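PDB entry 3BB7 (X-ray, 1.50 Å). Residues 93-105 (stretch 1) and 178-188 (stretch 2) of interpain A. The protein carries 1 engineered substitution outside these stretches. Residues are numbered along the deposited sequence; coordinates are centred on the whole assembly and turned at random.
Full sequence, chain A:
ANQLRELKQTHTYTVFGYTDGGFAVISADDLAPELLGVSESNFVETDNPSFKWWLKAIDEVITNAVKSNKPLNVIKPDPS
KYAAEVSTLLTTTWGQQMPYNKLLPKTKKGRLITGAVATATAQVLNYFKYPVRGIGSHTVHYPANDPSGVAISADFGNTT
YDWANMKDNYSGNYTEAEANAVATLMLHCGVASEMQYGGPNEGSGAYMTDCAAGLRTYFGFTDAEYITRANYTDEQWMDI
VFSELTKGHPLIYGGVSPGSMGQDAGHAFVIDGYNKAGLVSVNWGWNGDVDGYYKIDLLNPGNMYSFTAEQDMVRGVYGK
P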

# COMPACT_ATOMS: atom_id res chain seq x y z
N THR A 93 -7.64 -6.72 -6.12
CA THR A 93 -8.21 -5.73 -5.24
C THR A 93 -8.36 -6.32 -3.85
O THR A 93 -9.45 -6.46 -3.31
CB THR A 93 -9.57 -5.20 -5.77
OG1 THR A 93 -10.40 -6.31 -6.16
CG2 THR A 93 -9.35 -4.28 -6.95
N TRP A 94 -7.22 -6.68 -3.26
CA TRP A 94 -7.26 -7.42 -2.01
C TRP A 94 -7.45 -6.54 -0.78
O TRP A 94 -7.38 -5.30 -0.88
CB TRP A 94 -6.01 -8.30 -1.90
CG TRP A 94 -6.00 -9.41 -2.94
CD1 TRP A 94 -7.03 -9.75 -3.79
CD2 TRP A 94 -4.95 -10.34 -3.20
NE1 TRP A 94 -6.69 -10.85 -4.55
CE2 TRP A 94 -5.41 -11.22 -4.23
CE3 TRP A 94 -3.64 -10.50 -2.71
CZ2 TRP A 94 -4.61 -12.23 -4.76
CZ3 TRP A 94 -2.85 -11.53 -3.22
CH2 TRP A 94 -3.34 -12.38 -4.24
N GLY A 95 -7.72 -7.16 0.37
CA GLY A 95 -7.99 -6.44 1.59
C GLY A 95 -7.44 -7.19 2.78
O GLY A 95 -6.49 -8.00 2.63
N GLN A 96 -8.00 -6.94 3.97
CA GLN A 96 -7.42 -7.46 5.21
C GLN A 96 -8.35 -8.38 6.00
O GLN A 96 -7.92 -8.99 6.99
CB GLN A 96 -7.03 -6.30 6.14
CG GLN A 96 -5.94 -5.39 5.60
CD GLN A 96 -5.40 -4.49 6.69
OE1 GLN A 96 -5.22 -4.91 7.84
NE2 GLN A 96 -5.10 -3.22 6.33
N GLN A 97 -9.62 -8.47 5.59
CA GLN A 97 -10.59 -9.31 6.31
C GLN A 97 -10.94 -10.59 5.53
O GLN A 97 -10.05 -11.14 4.85
CB GLN A 97 -11.78 -8.49 6.80
CG GLN A 97 -11.30 -7.39 7.74
CD GLN A 97 -12.40 -6.67 8.42
OE1 GLN A 97 -12.94 -5.71 7.88
NE2 GLN A 97 -12.74 -7.12 9.62
N MET A 98 -12.15 -11.13 5.65
CA MET A 98 -12.38 -12.43 5.00
C MET A 98 -12.39 -12.32 3.48
O MET A 98 -12.92 -11.35 2.94
CB MET A 98 -13.66 -13.09 5.53
CG MET A 98 -13.48 -13.60 6.95
SD MET A 98 -12.38 -15.05 7.08
CE MET A 98 -13.35 -16.28 6.19
N PRO A 99 -11.82 -13.30 2.78
CA PRO A 99 -11.17 -14.51 3.28
C PRO A 99 -9.66 -14.38 3.51
O PRO A 99 -9.00 -15.36 3.89
CB PRO A 99 -11.40 -15.51 2.15
CG PRO A 99 -11.34 -14.62 0.90
CD PRO A 99 -11.90 -13.29 1.30
N TYR A 100 -9.12 -13.18 3.29
CA TYR A 100 -7.68 -12.95 3.41
C TYR A 100 -7.14 -13.36 4.76
O TYR A 100 -6.00 -13.84 4.84
CB TYR A 100 -7.38 -11.47 3.16
CG TYR A 100 -8.05 -10.97 1.88
CD1 TYR A 100 -9.18 -10.12 1.92
CD2 TYR A 100 -7.59 -11.40 0.61
CE1 TYR A 100 -9.81 -9.70 0.72
CE2 TYR A 100 -8.21 -10.95 -0.56
CZ TYR A 100 -9.32 -10.14 -0.50
OH TYR A 100 -9.85 -9.74 -1.70
N ASN A 101 -7.96 -13.15 5.81
CA ASN A 101 -7.54 -13.46 7.18
C ASN A 101 -8.05 -14.80 7.70
O ASN A 101 -8.00 -15.04 8.92
CB ASN A 101 -8.00 -12.33 8.14
CG ASN A 101 -9.53 -12.27 8.29
OD1 ASN A 101 -10.25 -12.87 7.50
ND2 ASN A 101 -10.01 -11.56 9.34
N LYS A 102 -8.52 -15.67 6.81
CA LYS A 102 -9.16 -16.96 7.20
C LYS A 102 -8.31 -17.80 8.14
O LYS A 102 -8.84 -18.52 9.01
CB LYS A 102 -9.49 -17.79 5.92
CG LYS A 102 -10.17 -19.14 6.09
CD LYS A 102 -10.61 -19.68 4.72
CE LYS A 102 -10.87 -21.15 4.83
NZ LYS A 102 -11.42 -21.69 3.56
N LEU A 103 -6.99 -17.76 7.94
CA LEU A 103 -6.13 -18.65 8.72
C LEU A 103 -5.64 -18.05 10.05
O LEU A 103 -4.91 -18.72 10.79
CB LEU A 103 -4.93 -19.09 7.88
CG LEU A 103 -5.32 -19.88 6.63
CD1 LEU A 103 -4.11 -20.22 5.79
CD2 LEU A 103 -6.09 -21.16 6.98
N LEU A 104 -6.02 -16.80 10.34
CA LEU A 104 -5.59 -16.14 11.56
C LEU A 104 -6.55 -16.44 12.72
O LEU A 104 -7.74 -16.70 12.49
CB LEU A 104 -5.50 -14.63 11.32
CG LEU A 104 -4.43 -14.19 10.30
CD1 LEU A 104 -4.64 -12.75 9.91
CD2 LEU A 104 -3.03 -14.43 10.88
N PRO A 105 -6.05 -16.40 13.96
CA PRO A 105 -6.90 -16.64 15.14
C PRO A 105 -8.15 -15.80 15.20
O PRO A 105 -8.15 -14.63 14.81
CB PRO A 105 -5.97 -16.31 16.31
CG PRO A 105 -4.61 -16.62 15.80
CD PRO A 105 -4.62 -16.29 14.33
N GLU A 178 -9.57 -21.20 -3.59
CA GLU A 178 -9.15 -19.83 -3.86
C GLU A 178 -8.96 -19.03 -2.56
O GLU A 178 -8.01 -18.27 -2.42
CB GLU A 178 -10.18 -19.16 -4.76
CG GLU A 178 -10.12 -19.67 -6.19
CD GLU A 178 -11.34 -19.35 -7.03
OE1 GLU A 178 -11.20 -19.43 -8.27
OE2 GLU A 178 -12.42 -19.02 -6.50
N ALA A 179 -9.87 -19.21 -1.60
CA ALA A 179 -9.76 -18.56 -0.29
C ALA A 179 -8.50 -19.03 0.41
O ALA A 179 -7.74 -18.21 0.93
CB ALA A 179 -10.96 -18.88 0.54
N ASN A 180 -8.25 -20.33 0.44
CA ASN A 180 -7.05 -20.83 1.10
C ASN A 180 -5.74 -20.37 0.44
O ASN A 180 -4.73 -20.14 1.12
CB ASN A 180 -7.13 -22.34 1.19
CG ASN A 180 -8.11 -22.79 2.26
OD1 ASN A 180 -8.37 -22.05 3.21
ND2 ASN A 180 -8.63 -23.99 2.13
N ALA A 181 -5.75 -20.27 -0.88
CA ALA A 181 -4.57 -19.83 -1.61
C ALA A 181 -4.16 -18.47 -1.13
O ALA A 181 -3.00 -18.28 -0.77
CB ALA A 181 -4.84 -19.80 -3.09
N VAL A 182 -5.09 -17.52 -1.15
CA VAL A 182 -4.74 -16.17 -0.77
C VAL A 182 -4.51 -16.05 0.75
O VAL A 182 -3.64 -15.27 1.16
CB VAL A 182 -5.74 -15.11 -1.31
CG1 VAL A 182 -7.10 -15.14 -0.59
CG2 VAL A 182 -5.15 -13.73 -1.22
N ALA A 183 -5.28 -16.79 1.56
CA ALA A 183 -5.13 -16.71 3.01
C ALA A 183 -3.76 -17.20 3.46
O ALA A 183 -3.21 -16.66 4.40
CB ALA A 183 -6.21 -17.51 3.70
N THR A 184 -3.24 -18.25 2.81
CA THR A 184 -1.91 -18.76 3.12
C THR A 184 -0.86 -17.68 2.83
O THR A 184 -0.00 -17.43 3.67
CB THR A 184 -1.63 -20.02 2.29
OG1 THR A 184 -2.58 -21.04 2.67
CG2 THR A 184 -0.21 -20.51 2.52
N LEU A 185 -0.95 -17.07 1.65
CA LEU A 185 -0.02 -16.02 1.26
C LEU A 185 -0.07 -14.82 2.24
O LEU A 185 0.97 -14.32 2.68
CB LEU A 185 -0.29 -15.58 -0.18
CG LEU A 185 0.61 -14.46 -0.73
CD1 LEU A 185 2.10 -14.93 -0.77
CD2 LEU A 185 0.16 -14.03 -2.11
N MET A 186 -1.28 -14.40 2.61
CA MET A 186 -1.46 -13.28 3.56
C MET A 186 -0.82 -13.60 4.91
O MET A 186 -0.10 -12.78 5.46
CB MET A 186 -2.95 -13.03 3.79
CG MET A 186 -3.65 -12.38 2.63
SD MET A 186 -3.24 -10.63 2.51
CE MET A 186 -4.13 -10.19 1.02
N LEU A 187 -1.07 -14.82 5.42
CA LEU A 187 -0.53 -15.22 6.71
C LEU A 187 1.00 -15.23 6.63
O LEU A 187 1.69 -14.68 7.48
CB LEU A 187 -1.05 -16.60 7.07
CG LEU A 187 -0.25 -17.41 8.09
CD1 LEU A 187 -0.51 -16.79 9.39
CD2 LEU A 187 -0.68 -18.86 8.08
N HIS A 188 1.54 -15.80 5.55
CA HIS A 188 2.99 -15.90 5.43
C HIS A 188 3.64 -14.53 5.30
O HIS A 188 4.69 -14.28 5.92
CB HIS A 188 3.34 -16.80 4.27
CG HIS A 188 3.09 -18.25 4.56
ND1 HIS A 188 3.85 -19.25 3.99
CD2 HIS A 188 2.22 -18.86 5.40
CE1 HIS A 188 3.42 -20.42 4.43
NE2 HIS A 188 2.45 -20.21 5.30
O HOH W 1 -5.03 -15.88 6.55
O HOH W 2 -10.40 -24.56 4.66

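The backbone of the loop meets the helix almost without a spacer: the CA atoms of Tyr-100 and Ala-183 lie 4.6 Å apart, and a water hydrogen-bonds to both stretches at this point. At this point Ala-183 presents only a methyl group, its CA-to-CB bond pointing toward the loop. The carbonyl oxygen of Tyr-100 is directed at the helix backbone, with Tyr-100 O 3.5 Å from Ala-183 CA and an angle of 152° at the hydrogen, a CA-H...O contact. The same Tyr-100 O lies 3.3 Å from Met-186 CB, one turn further along. Water 1 donates to Tyr-100 O at 2.8 Å and to Ala-183 O at 2.9 Å, and accepts from Leu-103 N at 3.1 Å. It thus links the loop to a helix carbonyl that already receives Leu-187 N at 3.0 Å from Ala-183 O.

The loop has no regular helix or strand, but two overlapping type I turns, Pro-99 to Lys-102 and Asn-101 to Leu-104, fold it compactly against the helix. They are closed by Lys-102 N to Pro-99 O (3.0 Å) and Leu-104 N to Asn-101 O (3.0 Å). The peptide bond preceding Pro-99 is cis. The Pro-99 ring packs on the first alanine of the contact, with Pro-99 CB 3.8 Å from Ala-179 CB, while Pro-99 O comes within 3.5 Å of Ala-183 CB.

Two aromatic rings pack beside this close approach. Val-182 CG2 sits over one face of the Trp-94 indole, 3.6 Å from the centroid of its six-membered ring and only 4° off the ring normal, so the methyl is nearly centred for a CH-pi interaction. The same methyl reaches the edge of the Tyr-100 ring, with Val-182 CG2 3.8 Å from Tyr-100 CD2, and so serves both aromatic side chains. Leu-185 CD2 lies at the edge of the indole, 4.1 Å from Trp-94 CZ3. The terminal methyl of Met-186 contacts both aromatic side chains: Met-186 CE is 3.8 Å from Trp-94 CE3 and 3.7 Å from Tyr-100 CD2, and it also lies 3.6 Å from Gly-95 O.

Further along the loop, Leu-103 has the largest area covered by the other stretch of any residue in the contact, although it remains exposed. Leu-103 CG lies 3.9 Å from Ala-183 CB, and Leu-103 CD1 comes within 3.6 Å of Thr-184 OG1. That hydroxyl is turned back onto its own helix, where Thr-184 OG1 donates to Asn-180 O at 2.8 Å. Leu-104 reaches Leu-187 through the end of its side chain, with Leu-104 CD2 3.8 Å from Leu-187 CD1.

Direct polar bonding between the stretches is slight. The fully extended Lys-102 side chain, all four chi angles t, runs along the helix to Asn-180, where Lys-102 NZ makes a weak hydrogen bond to Asn-180 OD1 at 3.1 Å. Water 2 reinforces this pair, accepting from Asn-180 ND2 at 3.1 Å and, weakly, from Lys-102 NZ at 3.2 Å.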